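Local coordinates for protein thiamine pyrophosphokinase (Candida albicans, PDB 2G9Z) that transfers a pyrophosphate group from ATP to thiamine, making the cofactor thiamine pyrophosphate, at residues His63-Leu69 against Ile205-Asn211. Numbering follows the deposited sequence.
Sequences HNVLLIL and ITIYVLN
Val65 and Leu67 each bond through both N and O to the residues flanking their partners Ile207 and Val209, the classic parallel pairing. Leu67 N meets Tyr208 O and Leu67 O takes Leu210 N, both at 2.8 Å and nearly straight. Past the strand ends, Asn211 ND2 continues the pairing with a 2.9 Å hydrogen bond to Leu69 O, from above the carbonyl plane. Asparagine tolerates the positive phi (65°) here better than most residues, and its amide N-H can replace a main-chain one.

On one face Val65, Leu67, Ile207 and Val209 form an aliphatic layer fit for burial, the beta-branched ones favouring extended backbone. Val65 CG2 reaches back to Ile205 CG2 at 3.9 Å, and Leu67 CB rests against both Ile207 CG2 and Val209 CG2. On the other face, Leu66, with CG anti to its N (chi1 176°), brings CD1 against Tyr208 O and Leu210 CG, the latter 4.0 Å away. The Tyr208 ring turns its edge to the side chain of Asn64.

At the strands' C-terminal end the Leu69 side chain lies about 8 Å from the bound thiamine pyrophosphate analogue. Helix 155-170 covers the Val65 and Leu67 face through Ile163 and Phe156, while helix 77-81 packs on Leu66, Tyr208 and Leu210. Both strands are central in the sheet's parallel, helix-flanked part, between strands 86-90 and 237-242.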
loop_
_atom_site.group_PDB
_atom_site.type_symbol
_atom_site.label_atom_id
_atom_site.label_comp_id
_atom_site.label_asym_id
_atom_site.label_seq_id
_atom_site.Cartn_x
_atom_site.Cartn_y
_atom_site.Cartn_z
ATOM N N HIS A 63 12.012 -25.100 0.090
ATOM C CA HIS A 63 12.519 -24.374 1.252
ATOM C C HIS A 63 11.591 -23.225 1.628
ATOM O O HIS A 63 11.799 -22.082 1.215
ATOM C CB HIS A 63 13.922 -23.834 0.965
ATOM C CG HIS A 63 14.963 -24.901 0.836
ATOM N ND1 HIS A 63 15.336 -25.708 1.890
ATOM C CD2 HIS A 63 15.705 -25.301 -0.225
ATOM C CE1 HIS A 63 16.260 -26.560 1.483
ATOM N NE2 HIS A 63 16.501 -26.334 0.204
ATOM N N ASN A 64 10.572 -23.544 2.420
ATOM C CA ASN A 64 9.590 -22.564 2.865
ATOM C C ASN A 64 9.992 -21.862 4.151
ATOM O O ASN A 64 10.345 -22.496 5.147
ATOM C CB ASN A 64 8.232 -23.236 3.070
ATOM C CG ASN A 64 7.611 -23.707 1.771
ATOM O OD1 ASN A 64 6.683 -24.517 1.775
ATOM N ND2 ASN A 64 8.110 -23.196 0.652
ATOM N N VAL A 65 9.916 -20.538 4.115
ATOM C CA VAL A 65 10.248 -19.699 5.250
ATOM C C VAL A 65 9.044 -18.822 5.548
ATOM O O VAL A 65 8.377 -18.349 4.626
ATOM C CB VAL A 65 11.431 -18.760 4.924
ATOM C CG1 VAL A 65 11.733 -17.868 6.124
ATOM C CG2 VAL A 65 12.645 -19.571 4.521
ATOM N N LEU A 66 8.768 -18.618 6.831
ATOM C CA LEU A 66 7.674 -17.757 7.259
ATOM C C LEU A 66 8.285 -16.556 7.973
ATOM O O LEU A 66 9.008 -16.712 8.959
ATOM C CB LEU A 66 6.734 -18.495 8.218
ATOM C CG LEU A 66 5.590 -17.659 8.810
ATOM C CD1 LEU A 66 4.692 -17.158 7.690
ATOM C CD2 LEU A 66 4.783 -18.491 9.795
ATOM N N LEU A 67 8.015 -15.362 7.461
ATOM C CA LEU A 67 8.527 -14.142 8.065
ATOM C C LEU A 67 7.332 -13.400 8.643
ATOM O O LEU A 67 6.386 -13.078 7.924
ATOM C CB LEU A 67 9.239 -13.288 7.016
ATOM C CG LEU A 67 9.743 -11.910 7.457
ATOM C CD1 LEU A 67 10.550 -12.018 8.751
ATOM C CD2 LEU A 67 10.600 -11.316 6.338
ATOM N N ILE A 68 7.377 -13.131 9.943
ATOM C CA ILE A 68 6.272 -12.461 10.619
ATOM C C ILE A 68 6.585 -11.053 11.091
ATOM O O ILE A 68 7.399 -10.854 11.995
ATOM C CB ILE A 68 5.807 -13.287 11.838
ATOM C CG1 ILE A 68 5.517 -14.727 11.402
ATOM C CG2 ILE A 68 4.566 -12.640 12.470
ATOM C CD1 ILE A 68 5.291 -15.686 12.548
ATOM N N LEU A 69 5.935 -10.070 10.480
ATOM C CA LEU A 69 6.142 -8.692 10.881
ATOM C C LEU A 69 5.113 -8.282 11.933
ATOM O O LEU A 69 4.261 -9.078 12.323
ATOM C CB LEU A 69 6.111 -7.760 9.666
ATOM C CG LEU A 69 7.505 -7.563 9.046
ATOM C CD1 LEU A 69 8.101 -8.907 8.639
ATOM C CD2 LEU A 69 7.404 -6.634 7.841
ATOM N N ILE A 205 14.279 -20.683 -2.618
ATOM C CA ILE A 205 13.644 -20.331 -1.359
ATOM C C ILE A 205 12.311 -19.631 -1.605
ATOM O O ILE A 205 12.195 -18.789 -2.493
ATOM C CB ILE A 205 14.540 -19.371 -0.536
ATOM C CG1 ILE A 205 15.940 -19.966 -0.366
ATOM C CG2 ILE A 205 13.906 -19.095 0.820
ATOM C CD1 ILE A 205 15.966 -21.266 0.385
ATOM N N THR A 206 11.311 -19.997 -0.815
ATOM C CA THR A 206 9.995 -19.383 -0.894
ATOM C C THR A 206 9.749 -18.763 0.476
ATOM O O THR A 206 9.724 -19.466 1.490
ATOM C CB THR A 206 8.886 -20.420 -1.188
ATOM O OG1 THR A 206 9.074 -20.967 -2.500
ATOM C CG2 THR A 206 7.514 -19.764 -1.113
ATOM N N ILE A 207 9.598 -17.444 0.508
ATOM C CA ILE A 207 9.365 -16.741 1.759
ATOM C C ILE A 207 7.955 -16.166 1.841
ATOM O O ILE A 207 7.584 -15.288 1.062
ATOM C CB ILE A 207 10.343 -15.565 1.945
ATOM C CG1 ILE A 207 11.788 -16.042 1.801
ATOM C CG2 ILE A 207 10.135 -14.943 3.331
ATOM C CD1 ILE A 207 12.803 -14.904 1.853
ATOM N N TYR A 208 7.177 -16.675 2.788
ATOM C CA TYR A 208 5.822 -16.199 3.018
ATOM C C TYR A 208 5.958 -15.101 4.062
ATOM O O TYR A 208 6.472 -15.341 5.157
ATOM C CB TYR A 208 4.952 -17.344 3.538
ATOM C CG TYR A 208 4.705 -18.414 2.497
ATOM C CD1 TYR A 208 3.834 -18.186 1.432
ATOM C CD2 TYR A 208 5.372 -19.636 2.550
ATOM C CE1 TYR A 208 3.632 -19.150 0.444
ATOM C CE2 TYR A 208 5.179 -20.607 1.566
ATOM C CZ TYR A 208 4.308 -20.355 0.516
ATOM O OH TYR A 208 4.118 -21.307 -0.463
ATOM N N VAL A 209 5.524 -13.893 3.718
ATOM C CA VAL A 209 5.629 -12.765 4.636
ATOM C C VAL A 209 4.267 -12.298 5.152
ATOM O O VAL A 209 3.372 -11.982 4.364
ATOM C CB VAL A 209 6.330 -11.561 3.955
ATOM C CG1 VAL A 209 6.523 -10.430 4.960
ATOM C CG2 VAL A 209 7.668 -11.993 3.359
ATOM N N LEU A 210 4.114 -12.256 6.474
ATOM C CA LEU A 210 2.869 -11.790 7.098
ATOM C C LEU A 210 3.035 -10.396 7.705
ATOM O O LEU A 210 4.105 -10.061 8.216
ATOM C CB LEU A 210 2.432 -12.738 8.221
ATOM C CG LEU A 210 2.086 -14.183 7.875
ATOM C CD1 LEU A 210 1.736 -14.937 9.155
ATOM C CD2 LEU A 210 0.924 -14.207 6.888
ATOM N N ASN A 211 1.978 -9.588 7.633
ATOM C CA ASN A 211 1.961 -8.249 8.230
ATOM C C ASN A 211 2.910 -7.187 7.668
ATOM O O ASN A 211 3.205 -6.198 8.348
ATOM C CB ASN A 211 2.195 -8.369 9.743
ATOM C CG ASN A 211 1.286 -9.401 10.393
ATOM O OD1 ASN A 211 0.094 -9.475 10.085
ATOM N ND2 ASN A 211 1.846 -10.202 11.304
#